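Acyl-coenzyme A oxidase 3 (Yarrowia lipolytica, PDB 5YS9) oxidises fatty acyl-CoA esters of various chain lengths to trans-2-enoyl-CoA using bound FAD, reducing oxygen to hydrogen peroxide in peroxisomal beta-oxidation. Local coordinates at residues A[157-162]-A[206-211]; A[198-203]-A[259-264]. One frame throughout, in Å; residues are numbered along the deposited sequence.

Contact 1 of 2, residues A[157-162]-A[206-211]; sequences YGCFAM and HSATHT. With FAD (flavin-adenine dinucleotide), chain C.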
ATOM      1  N   TYR A 157      13.854 -20.854 -25.055  1.00 35.70           N
ATOM      2  CA  TYR A 157      13.418 -19.868 -24.080  1.00 35.32           C
ATOM      3  C   TYR A 157      13.141 -20.642 -22.804  1.00 35.06           C
ATOM      4  O   TYR A 157      12.324 -21.582 -22.770  1.00 34.22           O
ATOM      5  CB  TYR A 157      12.163 -19.118 -24.545  1.00 37.08           C
ATOM      6  CG  TYR A 157      11.945 -17.783 -23.871  1.00 38.88           C
ATOM      7  CD1 TYR A 157      11.521 -17.699 -22.550  1.00 43.19           C
ATOM      8  CD2 TYR A 157      12.169 -16.593 -24.550  1.00 42.18           C
ATOM      9  CE1 TYR A 157      11.311 -16.457 -21.923  1.00 42.67           C
ATOM     10  CE2 TYR A 157      11.977 -15.351 -23.945  1.00 44.73           C
ATOM     11  CZ  TYR A 157      11.553 -15.279 -22.622  1.00 45.45           C
ATOM     12  OH  TYR A 157      11.354 -14.045 -22.031  1.00 40.96           O
ATOM     13  N   GLY A 158      13.857 -20.256 -21.763  1.00 36.73           N
ATOM     14  CA  GLY A 158      13.910 -20.978 -20.498  1.00 34.62           C
ATOM     15  C   GLY A 158      13.062 -20.253 -19.472  1.00 31.87           C
ATOM     16  O   GLY A 158      12.723 -19.089 -19.642  1.00 36.02           O
ATOM     17  N   CYS A 159      12.701 -20.957 -18.431  1.00 29.94           N
ATOM     18  CA  CYS A 159      12.077 -20.374 -17.264  1.00 32.10           C
ATOM     19  C   CYS A 159      12.559 -21.219 -16.050  1.00 34.89           C
ATOM     20  O   CYS A 159      13.395 -22.144 -16.209  1.00 36.08           O
ATOM     21  CB  CYS A 159      10.542 -20.404 -17.440  1.00 33.41           C
ATOM     22  SG  CYS A 159       9.825 -22.076 -17.483  1.00 35.73           S
ATOM     23  N   PHE A 160      12.101 -20.840 -14.870  1.00 36.19           N
ATOM     24  CA  PHE A 160      12.642 -21.322 -13.625  1.00 37.95           C
ATOM     25  C   PHE A 160      11.493 -21.854 -12.802  1.00 35.85           C
ATOM     26  O   PHE A 160      10.675 -21.090 -12.324  1.00 36.58           O
ATOM     27  CB  PHE A 160      13.280 -20.105 -12.957  1.00 38.54           C
ATOM     28  CG  PHE A 160      14.084 -20.399 -11.736  1.00 39.82           C
ATOM     29  CD1 PHE A 160      15.414 -20.713 -11.837  1.00 41.95           C
ATOM     30  CD2 PHE A 160      13.524 -20.283 -10.486  1.00 42.90           C
ATOM     31  CE1 PHE A 160      16.166 -20.949 -10.715  1.00 39.26           C
ATOM     32  CE2 PHE A 160      14.264 -20.522  -9.359  1.00 37.91           C
ATOM     33  CZ  PHE A 160      15.589 -20.854  -9.475  1.00 40.98           C
ATOM     34  N   ALA A 161      11.451 -23.159 -12.594  1.00 33.65           N
ATOM     35  CA  ALA A 161      10.293 -23.739 -11.958  1.00 33.39           C
ATOM     36  C   ALA A 161      10.644 -24.358 -10.631  1.00 32.30           C
ATOM     37  O   ALA A 161      11.012 -25.508 -10.546  1.00 37.00           O
ATOM     38  CB  ALA A 161       9.661 -24.764 -12.877  1.00 33.19           C
ATOM     39  N   MET A 162      10.481 -23.575  -9.587  1.00 31.49           N
ATOM     40  CA  MET A 162      10.772 -24.026  -8.259  1.00 34.62           C
ATOM     41  C   MET A 162       9.509 -23.997  -7.441  1.00 36.87           C
ATOM     42  O   MET A 162       9.104 -24.986  -6.869  1.00 40.98           O
ATOM     43  CB  MET A 162      11.818 -23.110  -7.662  1.00 36.59           C
ATOM     44  CG  MET A 162      12.125 -23.326  -6.210  1.00 38.82           C
ATOM     45  SD  MET A 162      13.128 -21.958  -5.658  1.00 47.29           S
ATOM     46  CE  MET A 162      14.743 -22.618  -5.956  1.00 52.32           C
ATOM     47  N   HIS A 206       3.080 -18.898 -21.783  1.00 32.63           N
ATOM     48  CA  HIS A 206       3.090 -18.737 -23.225  1.00 37.86           C
ATOM     49  C   HIS A 206       4.464 -18.719 -23.892  1.00 36.74           C
ATOM     50  O   HIS A 206       4.510 -18.762 -25.106  1.00 35.34           O
ATOM     51  CB  HIS A 206       2.381 -17.426 -23.592  1.00 36.76           C
ATOM     52  CG  HIS A 206       0.896 -17.464 -23.430  1.00 39.96           C
ATOM     53  ND1 HIS A 206       0.152 -18.617 -23.590  1.00 42.06           N
ATOM     54  CD2 HIS A 206       0.007 -16.469 -23.191  1.00 39.50           C
ATOM     55  CE1 HIS A 206      -1.124 -18.342 -23.397  1.00 41.59           C
ATOM     56  NE2 HIS A 206      -1.237 -17.045 -23.165  1.00 41.95           N
ATOM     57  N   SER A 207       5.563 -18.625 -23.150  1.00 36.97           N
ATOM     58  CA  SER A 207       6.852 -18.315 -23.789  1.00 38.23           C
ATOM     59  C   SER A 207       7.849 -19.439 -23.825  1.00 36.63           C
ATOM     60  O   SER A 207       8.539 -19.618 -24.828  1.00 36.06           O
ATOM     61  CB  SER A 207       7.487 -17.086 -23.127  1.00 37.79           C
ATOM     62  OG  SER A 207       6.471 -16.231 -22.667  1.00 38.18           O
ATOM     63  N   ALA A 208       7.937 -20.192 -22.734  1.00 39.00           N
ATOM     64  CA  ALA A 208       9.097 -21.058 -22.503  1.00 39.32           C
ATOM     65  C   ALA A 208       9.040 -22.375 -23.254  1.00 38.38           C
ATOM     66  O   ALA A 208       8.009 -23.035 -23.248  1.00 35.16           O
ATOM     67  CB  ALA A 208       9.223 -21.338 -21.029  1.00 40.95           C
ATOM     68  N   THR A 209      10.155 -22.737 -23.894  1.00 38.63           N
ATOM     69  CA  THR A 209      10.350 -24.059 -24.477  1.00 39.86           C
ATOM     70  C   THR A 209      10.955 -25.055 -23.491  1.00 39.79           C
ATOM     71  O   THR A 209      10.736 -26.275 -23.629  1.00 32.89           O
ATOM     72  CB  THR A 209      11.338 -24.003 -25.656  1.00 45.34           C
ATOM     73  OG1 THR A 209      12.598 -23.506 -25.210  1.00 45.12           O
ATOM     74  CG2 THR A 209      10.815 -23.097 -26.731  1.00 47.04           C
ATOM     75  N   HIS A 210      11.761 -24.540 -22.544  1.00 37.99           N
ATOM     76  CA  HIS A 210      12.381 -25.363 -21.489  1.00 37.19           C
ATOM     77  C   HIS A 210      12.261 -24.760 -20.106  1.00 32.41           C
ATOM     78  O   HIS A 210      11.974 -23.600 -19.972  1.00 37.00           O
ATOM     79  CB  HIS A 210      13.859 -25.578 -21.749  1.00 35.84           C
ATOM     80  CG  HIS A 210      14.167 -26.299 -23.024  1.00 37.73           C
ATOM     81  ND1 HIS A 210      13.930 -25.746 -24.268  1.00 36.55           N
ATOM     82  CD2 HIS A 210      14.791 -27.475 -23.245  1.00 34.74           C
ATOM     83  CE1 HIS A 210      14.345 -26.583 -25.198  1.00 36.72           C
ATOM     84  NE2 HIS A 210      14.859 -27.643 -24.604  1.00 37.50           N
ATOM     85  N   THR A 211      12.474 -25.581 -19.081  1.00 30.19           N
ATOM     86  CA  THR A 211      12.482 -25.136 -17.696  1.00 31.90           C
ATOM     87  C   THR A 211      13.599 -25.782 -16.905  1.00 33.03           C
ATOM     88  O   THR A 211      14.113 -26.824 -17.259  1.00 29.56           O
ATOM     89  CB  THR A 211      11.165 -25.415 -16.992  1.00 30.71           C
ATOM     90  OG1 THR A 211      11.131 -24.711 -15.761  1.00 32.86           O
ATOM     91  CG2 THR A 211      11.015 -26.868 -16.668  1.00 37.09           C
TER
HETATM   92  PA  FAD C 801       4.806 -19.099   1.768  1.00 47.83           P
HETATM   93  O1A FAD C 801       3.882 -20.240   1.960  1.00 54.85           O
HETATM   94  O2A FAD C 801       6.270 -19.292   1.872  1.00 49.21           O
HETATM   95  O5B FAD C 801       4.415 -18.043   2.877  1.00 48.59           O
HETATM   96  C5B FAD C 801       3.099 -17.518   2.927  1.00 45.50           C
HETATM   97  C4B FAD C 801       2.925 -16.602   4.122  1.00 48.94           C
HETATM   98  O4B FAD C 801       3.178 -17.329   5.318  1.00 51.57           O
HETATM   99  C3B FAD C 801       3.921 -15.474   4.077  1.00 47.94           C
HETATM  100  O3B FAD C 801       3.304 -14.285   4.527  1.00 48.72           O
HETATM  101  C2B FAD C 801       4.959 -15.842   5.090  1.00 46.44           C
HETATM  102  O2B FAD C 801       5.395 -14.672   5.755  1.00 39.34           O
HETATM  103  C1B FAD C 801       4.248 -16.761   6.049  1.00 48.47           C
HETATM  104  N9A FAD C 801       5.230 -17.761   6.509  1.00 54.28           N
HETATM  105  C8A FAD C 801       5.779 -18.747   5.789  1.00 52.87           C
HETATM  106  N7A FAD C 801       6.657 -19.443   6.530  1.00 54.20           N
HETATM  107  C5A FAD C 801       6.680 -18.898   7.745  1.00 56.33           C
HETATM  108  C6A FAD C 801       7.389 -19.145   9.008  1.00 56.53           C
HETATM  109  N6A FAD C 801       8.275 -20.148   9.126  1.00 57.43           N
HETATM  110  N1A FAD C 801       7.122 -18.331  10.040  1.00 58.98           N
HETATM  111  C2A FAD C 801       6.244 -17.327   9.939  1.00 51.87           C
HETATM  112  N3A FAD C 801       5.571 -17.048   8.828  1.00 49.14           N
HETATM  113  C4A FAD C 801       5.742 -17.785   7.724  1.00 54.24           C
HETATM  114  N1  FAD C 801       8.801 -18.681  -8.296  1.00 37.54           N
HETATM  115  C2  FAD C 801       9.607 -19.287  -9.180  1.00 41.65           C
HETATM  116  O2  FAD C 801      10.215 -20.299  -8.841  1.00 46.95           O
HETATM  117  N3  FAD C 801       9.794 -18.847 -10.414  1.00 40.92           N
HETATM  118  C4  FAD C 801       9.190 -17.770 -10.864  1.00 35.56           C
HETATM  119  O4  FAD C 801       9.378 -17.395 -12.013  1.00 35.04           O
HETATM  120  C4X FAD C 801       8.288 -17.046  -9.969  1.00 36.09           C
HETATM  121  N5  FAD C 801       7.647 -15.957 -10.372  1.00 37.22           N
HETATM  122  C5X FAD C 801       6.821 -15.323  -9.538  1.00 39.43           C
HETATM  123  C6  FAD C 801       6.173 -14.207 -10.002  1.00 38.52           C
HETATM  124  C7  FAD C 801       5.314 -13.524  -9.188  1.00 36.92           C
HETATM  125  C7M FAD C 801       4.635 -12.302  -9.729  1.00 40.20           C
HETATM  126  C8  FAD C 801       5.089 -13.995  -7.805  1.00 36.53           C
HETATM  127  C8M FAD C 801       4.159 -13.259  -6.891  1.00 39.54           C
HETATM  128  C9  FAD C 801       5.745 -15.111  -7.330  1.00 40.45           C
HETATM  129  C9A FAD C 801       6.606 -15.799  -8.151  1.00 38.63           C
HETATM  130  N10 FAD C 801       7.285 -16.936  -7.698  1.00 36.97           N
HETATM  131  C10 FAD C 801       8.120 -17.581  -8.613  1.00 36.23           C
HETATM  132  C1' FAD C 801       7.087 -17.471  -6.352  1.00 41.05           C
HETATM  133  C2' FAD C 801       7.745 -16.710  -5.216  1.00 44.83           C
HETATM  134  O2' FAD C 801       9.141 -16.945  -5.283  1.00 44.32           O
HETATM  135  C3' FAD C 801       7.172 -17.227  -3.897  1.00 45.26           C
HETATM  136  O3' FAD C 801       5.812 -16.836  -3.874  1.00 45.31           O
HETATM  137  C4' FAD C 801       7.801 -16.742  -2.590  1.00 44.77           C
HETATM  138  O4' FAD C 801       9.212 -16.908  -2.564  1.00 50.84           O
HETATM  139  C5' FAD C 801       7.289 -17.553  -1.424  1.00 42.79           C
HETATM  140  O5' FAD C 801       5.908 -17.328  -1.255  1.00 50.92           O
HETATM  141  P   FAD C 801       4.886 -18.512  -1.019  1.00 46.99           P
HETATM  142  O1P FAD C 801       3.746 -18.276  -1.929  1.00 51.38           O
HETATM  143  O2P FAD C 801       5.631 -19.794  -1.058  1.00 47.91           O
HETATM  144  O3P FAD C 801       4.398 -18.258   0.467  1.00 50.53           O
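One face of the Tyr157 ring carries CB of Ser207, which sits 4.3 Å from the ring centroid and toward the rim in a CH-pi contact. The Phe160 ring presents its edge to the flavin, with its CD2 3.7 Å from FAD O2. The His210 imidazole stacks on Phe156, and at its edge, in plane, lies the hydroxyl of Thr209, whose OG1 is hydrogen-bonded to His210 ND1 at 2.8 Å. That hydroxyl is turned back between the backbone N and carbonyl carbon of Thr209, where OG1 also accepts the N-H of Tyr157 (2.9 Å). Tyr157 O is gripped twice: Thr209 N approaches in the carbonyl plane at 2.7 Å, and His210 N comes from above it on an almost straight bond (175°). From this anchor strands 158-161 and 210-219 run parallel in the beta-sheet domain between the helical parts of the acyl-CoA oxidase fold. Further along, Thr211 OG1, anti to its backbone N, makes a weak hydrogen bond to Cys159 O and lies close to Cys159 SG and the methyl of Ala161. The far end of strand 158-161 and the residue after it hold the pyrimidine ring of FAD, whose N3 donates to Phe160 O at 3.1 Å, while Met162 N reaches FAD O2 by a weak bond. At the opposite end, Tyr157 OH binds Arg121 O and Ser207 OG binds Arg121 NH2.

Contact 2 of 2, residues A[198-203]-A[259-264]; sequences KWWIGG and IDNGWI. With FAD (flavin-adenine dinucleotide), chain C.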
ATOM      1  N   LYS A 198       3.563 -26.799 -10.173  1.00 28.73           N
ATOM      2  CA  LYS A 198       4.399 -25.630 -10.267  1.00 30.92           C
ATOM      3  C   LYS A 198       3.488 -24.397 -10.472  1.00 33.42           C
ATOM      4  O   LYS A 198       2.374 -24.510 -11.092  1.00 29.28           O
ATOM      5  CB  LYS A 198       5.437 -25.732 -11.374  1.00 29.55           C
ATOM      6  CG  LYS A 198       6.438 -26.854 -11.242  1.00 31.07           C
ATOM      7  CD  LYS A 198       7.219 -26.779  -9.931  1.00 33.67           C
ATOM      8  CE  LYS A 198       8.414 -27.730  -9.883  1.00 32.92           C
ATOM      9  NZ  LYS A 198       9.101 -27.729  -8.554  1.00 35.66           N
ATOM     10  N   TRP A 199       3.926 -23.280  -9.874  1.00 30.07           N
ATOM     11  CA  TRP A 199       3.093 -22.109  -9.738  1.00 31.45           C
ATOM     12  C   TRP A 199       3.923 -20.869  -9.766  1.00 30.98           C
ATOM     13  O   TRP A 199       5.037 -20.868  -9.284  1.00 32.05           O
ATOM     14  CB  TRP A 199       2.280 -22.153  -8.426  1.00 32.72           C
ATOM     15  CG  TRP A 199       0.941 -21.421  -8.579  1.00 33.70           C
ATOM     16  CD1 TRP A 199       0.674 -20.119  -8.259  1.00 35.41           C
ATOM     17  CD2 TRP A 199      -0.259 -21.928  -9.162  1.00 33.53           C
ATOM     18  NE1 TRP A 199      -0.623 -19.788  -8.603  1.00 33.31           N
ATOM     19  CE2 TRP A 199      -1.223 -20.895  -9.134  1.00 33.05           C
ATOM     20  CE3 TRP A 199      -0.628 -23.163  -9.686  1.00 36.23           C
ATOM     21  CZ2 TRP A 199      -2.536 -21.076  -9.596  1.00 32.84           C
ATOM     22  CZ3 TRP A 199      -1.953 -23.331 -10.163  1.00 33.50           C
ATOM     23  CH2 TRP A 199      -2.870 -22.300 -10.110  1.00 32.25           C
ATOM     24  N   TRP A 200       3.334 -19.807 -10.307  1.00 33.23           N
ATOM     25  CA  TRP A 200       3.972 -18.517 -10.565  1.00 32.97           C
ATOM     26  C   TRP A 200       5.189 -18.557 -11.507  1.00 34.97           C
ATOM     27  O   TRP A 200       6.048 -17.654 -11.448  1.00 31.43           O
ATOM     28  CB  TRP A 200       4.347 -17.783  -9.258  1.00 34.12           C
ATOM     29  CG  TRP A 200       3.216 -17.419  -8.425  1.00 33.33           C
ATOM     30  CD1 TRP A 200       3.024 -17.729  -7.130  1.00 33.59           C
ATOM     31  CD2 TRP A 200       2.103 -16.626  -8.824  1.00 33.67           C
ATOM     32  NE1 TRP A 200       1.824 -17.204  -6.688  1.00 32.73           N
ATOM     33  CE2 TRP A 200       1.240 -16.535  -7.731  1.00 33.85           C
ATOM     34  CE3 TRP A 200       1.744 -15.997 -10.008  1.00 36.67           C
ATOM     35  CZ2 TRP A 200       0.033 -15.843  -7.798  1.00 33.60           C
ATOM     36  CZ3 TRP A 200       0.529 -15.306 -10.060  1.00 36.76           C
ATOM     37  CH2 TRP A 200      -0.295 -15.248  -8.976  1.00 33.82           C
ATOM     38  N   ILE A 201       5.253 -19.548 -12.401  1.00 31.71           N
ATOM     39  CA  ILE A 201       6.440 -19.684 -13.290  1.00 30.68           C
ATOM     40  C   ILE A 201       6.372 -18.659 -14.456  1.00 32.33           C
ATOM     41  O   ILE A 201       5.635 -18.854 -15.468  1.00 28.39           O
ATOM     42  CB  ILE A 201       6.618 -21.123 -13.864  1.00 27.87           C
ATOM     43  CG1 ILE A 201       6.433 -22.187 -12.771  1.00 29.77           C
ATOM     44  CG2 ILE A 201       7.999 -21.276 -14.475  1.00 26.69           C
ATOM     45  CD1 ILE A 201       7.214 -21.944 -11.477  1.00 30.75           C
ATOM     46  N   GLY A 202       7.137 -17.576 -14.300  1.00 33.16           N
ATOM     47  CA  GLY A 202       7.241 -16.540 -15.330  1.00 31.07           C
ATOM     48  C   GLY A 202       7.761 -17.097 -16.632  1.00 32.29           C
ATOM     49  O   GLY A 202       8.743 -17.814 -16.633  1.00 33.02           O
ATOM     50  N   GLY A 203       7.055 -16.820 -17.736  1.00 34.81           N
ATOM     51  CA  GLY A 203       7.440 -17.336 -19.062  1.00 34.11           C
ATOM     52  C   GLY A 203       6.829 -18.672 -19.448  1.00 34.98           C
ATOM     53  O   GLY A 203       6.814 -19.035 -20.630  1.00 34.44           O
ATOM     54  N   ILE A 259       4.199 -10.178 -17.684  1.00 38.57           N
ATOM     55  CA  ILE A 259       4.808 -11.484 -17.446  1.00 39.60           C
ATOM     56  C   ILE A 259       3.783 -12.597 -17.485  1.00 41.39           C
ATOM     57  O   ILE A 259       2.760 -12.521 -16.843  1.00 34.91           O
ATOM     58  CB  ILE A 259       5.479 -11.569 -16.068  1.00 44.96           C
ATOM     59  CG1 ILE A 259       6.456 -10.434 -15.861  1.00 48.28           C
ATOM     60  CG2 ILE A 259       6.183 -12.902 -15.886  1.00 44.65           C
ATOM     61  CD1 ILE A 259       6.685 -10.137 -14.403  1.00 52.25           C
ATOM     62  N   ASP A 260       4.097 -13.646 -18.222  1.00 36.61           N
ATOM     63  CA  ASP A 260       3.177 -14.778 -18.436  1.00 36.93           C
ATOM     64  C   ASP A 260       3.391 -15.937 -17.452  1.00 33.85           C
ATOM     65  O   ASP A 260       3.833 -17.019 -17.818  1.00 33.58           O
ATOM     66  CB  ASP A 260       3.252 -15.278 -19.903  1.00 38.99           C
ATOM     67  CG  ASP A 260       4.636 -15.783 -20.296  1.00 37.80           C
ATOM     68  OD1 ASP A 260       5.630 -15.136 -19.924  1.00 38.85           O
ATOM     69  OD2 ASP A 260       4.733 -16.783 -21.025  1.00 38.00           O
ATOM     70  N   ASN A 261       3.038 -15.696 -16.200  1.00 33.23           N
ATOM     71  CA  ASN A 261       3.257 -16.648 -15.151  1.00 31.84           C
ATOM     72  C   ASN A 261       2.293 -17.792 -15.390  1.00 33.07           C
ATOM     73  O   ASN A 261       1.088 -17.592 -15.565  1.00 30.42           O
ATOM     74  CB  ASN A 261       2.994 -16.060 -13.780  1.00 31.64           C
ATOM     75  CG  ASN A 261       3.962 -14.986 -13.423  1.00 32.83           C
ATOM     76  OD1 ASN A 261       5.044 -15.257 -12.867  1.00 34.01           O
ATOM     77  ND2 ASN A 261       3.575 -13.728 -13.694  1.00 32.33           N
ATOM     78  N   GLY A 262       2.834 -18.996 -15.400  1.00 30.35           N
ATOM     79  CA  GLY A 262       2.037 -20.119 -15.686  1.00 30.94           C
ATOM     80  C   GLY A 262       2.230 -21.155 -14.619  1.00 32.21           C
ATOM     81  O   GLY A 262       3.212 -21.091 -13.883  1.00 33.08           O
ATOM     82  N   TRP A 263       1.261 -22.074 -14.550  1.00 29.27           N
ATOM     83  CA  TRP A 263       1.352 -23.291 -13.756  1.00 30.21           C
ATOM     84  C   TRP A 263       1.834 -24.415 -14.632  1.00 30.14           C
ATOM     85  O   TRP A 263       1.573 -24.385 -15.804  1.00 32.54           O
ATOM     86  CB  TRP A 263       0.002 -23.704 -13.168  1.00 31.23           C
ATOM     87  CG  TRP A 263      -1.120 -23.908 -14.131  1.00 31.10           C
ATOM     88  CD1 TRP A 263      -2.002 -22.961 -14.511  1.00 31.29           C
ATOM     89  CD2 TRP A 263      -1.503 -25.104 -14.808  1.00 33.86           C
ATOM     90  NE1 TRP A 263      -2.901 -23.467 -15.386  1.00 36.30           N
ATOM     91  CE2 TRP A 263      -2.641 -24.788 -15.587  1.00 35.94           C
ATOM     92  CE3 TRP A 263      -1.018 -26.409 -14.834  1.00 35.34           C
ATOM     93  CZ2 TRP A 263      -3.306 -25.723 -16.381  1.00 35.29           C
ATOM     94  CZ3 TRP A 263      -1.683 -27.365 -15.632  1.00 32.82           C
ATOM     95  CH2 TRP A 263      -2.814 -27.015 -16.381  1.00 35.97           C
ATOM     96  N   ILE A 264       2.537 -25.386 -14.059  1.00 29.91           N
ATOM     97  CA  ILE A 264       2.963 -26.579 -14.778  1.00 31.61           C
ATOM     98  C   ILE A 264       2.714 -27.850 -13.944  1.00 31.56           C
ATOM     99  O   ILE A 264       3.021 -27.904 -12.761  1.00 35.08           O
ATOM    100  CB  ILE A 264       4.470 -26.551 -15.143  1.00 34.91           C
ATOM    101  CG1 ILE A 264       4.934 -25.134 -15.569  1.00 35.01           C
ATOM    102  CG2 ILE A 264       4.767 -27.586 -16.240  1.00 34.38           C
ATOM    103  CD1 ILE A 264       6.441 -25.031 -15.776  1.00 35.50           C
TER
HETATM  104  PA  FAD C 801       4.806 -19.099   1.768  1.00 47.83           P
HETATM  105  O1A FAD C 801       3.882 -20.240   1.960  1.00 54.85           O
HETATM  106  O2A FAD C 801       6.270 -19.292   1.872  1.00 49.21           O
HETATM  107  O5B FAD C 801       4.415 -18.043   2.877  1.00 48.59           O
HETATM  108  C5B FAD C 801       3.099 -17.518   2.927  1.00 45.50           C
HETATM  109  C4B FAD C 801       2.925 -16.602   4.122  1.00 48.94           C
HETATM  110  O4B FAD C 801       3.178 -17.329   5.318  1.00 51.57           O
HETATM  111  C3B FAD C 801       3.921 -15.474   4.077  1.00 47.94           C
HETATM  112  O3B FAD C 801       3.304 -14.285   4.527  1.00 48.72           O
HETATM  113  C2B FAD C 801       4.959 -15.842   5.090  1.00 46.44           C
HETATM  114  O2B FAD C 801       5.395 -14.672   5.755  1.00 39.34           O
HETATM  115  C1B FAD C 801       4.248 -16.761   6.049  1.00 48.47           C
HETATM  116  N9A FAD C 801       5.230 -17.761   6.509  1.00 54.28           N
HETATM  117  C8A FAD C 801       5.779 -18.747   5.789  1.00 52.87           C
HETATM  118  N7A FAD C 801       6.657 -19.443   6.530  1.00 54.20           N
HETATM  119  C5A FAD C 801       6.680 -18.898   7.745  1.00 56.33           C
HETATM  120  C6A FAD C 801       7.389 -19.145   9.008  1.00 56.53           C
HETATM  121  N6A FAD C 801       8.275 -20.148   9.126  1.00 57.43           N
HETATM  122  N1A FAD C 801       7.122 -18.331  10.040  1.00 58.98           N
HETATM  123  C2A FAD C 801       6.244 -17.327   9.939  1.00 51.87           C
HETATM  124  N3A FAD C 801       5.571 -17.048   8.828  1.00 49.14           N
HETATM  125  C4A FAD C 801       5.742 -17.785   7.724  1.00 54.24           C
HETATM  126  N1  FAD C 801       8.801 -18.681  -8.296  1.00 37.54           N
HETATM  127  C2  FAD C 801       9.607 -19.287  -9.180  1.00 41.65           C
HETATM  128  O2  FAD C 801      10.215 -20.299  -8.841  1.00 46.95           O
HETATM  129  N3  FAD C 801       9.794 -18.847 -10.414  1.00 40.92           N
HETATM  130  C4  FAD C 801       9.190 -17.770 -10.864  1.00 35.56           C
HETATM  131  O4  FAD C 801       9.378 -17.395 -12.013  1.00 35.04           O
HETATM  132  C4X FAD C 801       8.288 -17.046  -9.969  1.00 36.09           C
HETATM  133  N5  FAD C 801       7.647 -15.957 -10.372  1.00 37.22           N
HETATM  134  C5X FAD C 801       6.821 -15.323  -9.538  1.00 39.43           C
HETATM  135  C6  FAD C 801       6.173 -14.207 -10.002  1.00 38.52           C
HETATM  136  C7  FAD C 801       5.314 -13.524  -9.188  1.00 36.92           C
HETATM  137  C7M FAD C 801       4.635 -12.302  -9.729  1.00 40.20           C
HETATM  138  C8  FAD C 801       5.089 -13.995  -7.805  1.00 36.53           C
HETATM  139  C8M FAD C 801       4.159 -13.259  -6.891  1.00 39.54           C
HETATM  140  C9  FAD C 801       5.745 -15.111  -7.330  1.00 40.45           C
HETATM  141  C9A FAD C 801       6.606 -15.799  -8.151  1.00 38.63           C
HETATM  142  N10 FAD C 801       7.285 -16.936  -7.698  1.00 36.97           N
HETATM  143  C10 FAD C 801       8.120 -17.581  -8.613  1.00 36.23           C
HETATM  144  C1' FAD C 801       7.087 -17.471  -6.352  1.00 41.05           C
HETATM  145  C2' FAD C 801       7.745 -16.710  -5.216  1.00 44.83           C
HETATM  146  O2' FAD C 801       9.141 -16.945  -5.283  1.00 44.32           O
HETATM  147  C3' FAD C 801       7.172 -17.227  -3.897  1.00 45.26           C
HETATM  148  O3' FAD C 801       5.812 -16.836  -3.874  1.00 45.31           O
HETATM  149  C4' FAD C 801       7.801 -16.742  -2.590  1.00 44.77           C
HETATM  150  O4' FAD C 801       9.212 -16.908  -2.564  1.00 50.84           O
HETATM  151  C5' FAD C 801       7.289 -17.553  -1.424  1.00 42.79           C
HETATM  152  O5' FAD C 801       5.908 -17.328  -1.255  1.00 50.92           O
HETATM  153  P   FAD C 801       4.886 -18.512  -1.019  1.00 46.99           P
HETATM  154  O1P FAD C 801       3.746 -18.276  -1.929  1.00 51.38           O
HETATM  155  O2P FAD C 801       5.631 -19.794  -1.058  1.00 47.91           O
HETATM  156  O3P FAD C 801       4.398 -18.258   0.467  1.00 50.53           O
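Lys198 NZ is held by three partners from outside the two segments: a salt bridge to Glu164 and hydrogen bonds to the carbonyls of Met162 and Phe214. The lysine chain bends at chi2 (-58°) to get there, leaving the start of the chain, CB and CG, beside Ile264 O. Lys198 and Ile264 form an antiparallel hydrogen-bonded pair, Lys198 N donating to Ile264 O at 2.9 Å, and Ile201 and Gly262 form a second, with Gly262 N to Ile201 O at 2.8 Å. Between the pairs the register slips by one residue, a beta bulge, and the chain turns a corner at Trp200. The turn sets the Trp200 indole between two groups: CD1 of Trp199 lies 3.4 Å above one face, toward the rim, and the benzenoid ring of the flavin lies over part of the opposite face, FAD C8 3.9 Å above the plane and toward the rim. An alanine in place of Trp200 would keep CB but lose the indole, which would probably leave the dimethylbenzene end of the flavin less firmly placed. CB of Asn261 meets the indole at its edge. Trp199 CE3 also rests on Trp263 CB (3.6 Å); their rings are near parallel but slid apart, and both meet aromatic side chains of the second subunit. Beyond the bulge, Asp260 OD1 forms a salt bridge with Arg121, while its OD2 binds Ser207 OG and His206 N. Gly202 N donates to FAD O4 at 3.2 Å along a fairly straight bond (161°). Such a donor would tend to draw electron density toward O4, which is likely to make the flavin a better electron acceptor.

In the fold
Contacts 1 and 2 are both buried, with centres about 8 Å apart in the same mixed sheet of the middle domain, and their segments alternate along the chain. They join different strand pairs, parallel in contact 1 and antiparallel with a bulge in contact 2. Both reach FAD and the second subunit: contact 1 serves the pyrimidine edge through backbone groups, whereas contact 2 sets an indole against the benzenoid end and adds one backbone donor. Contact 2 is also the richer in aromatic packing and charged groups. A probable hydrogen bond from Ala208 N to Gly203 O (2.7 Å) ties their loops together, and Cys159 packs on Gly202 O.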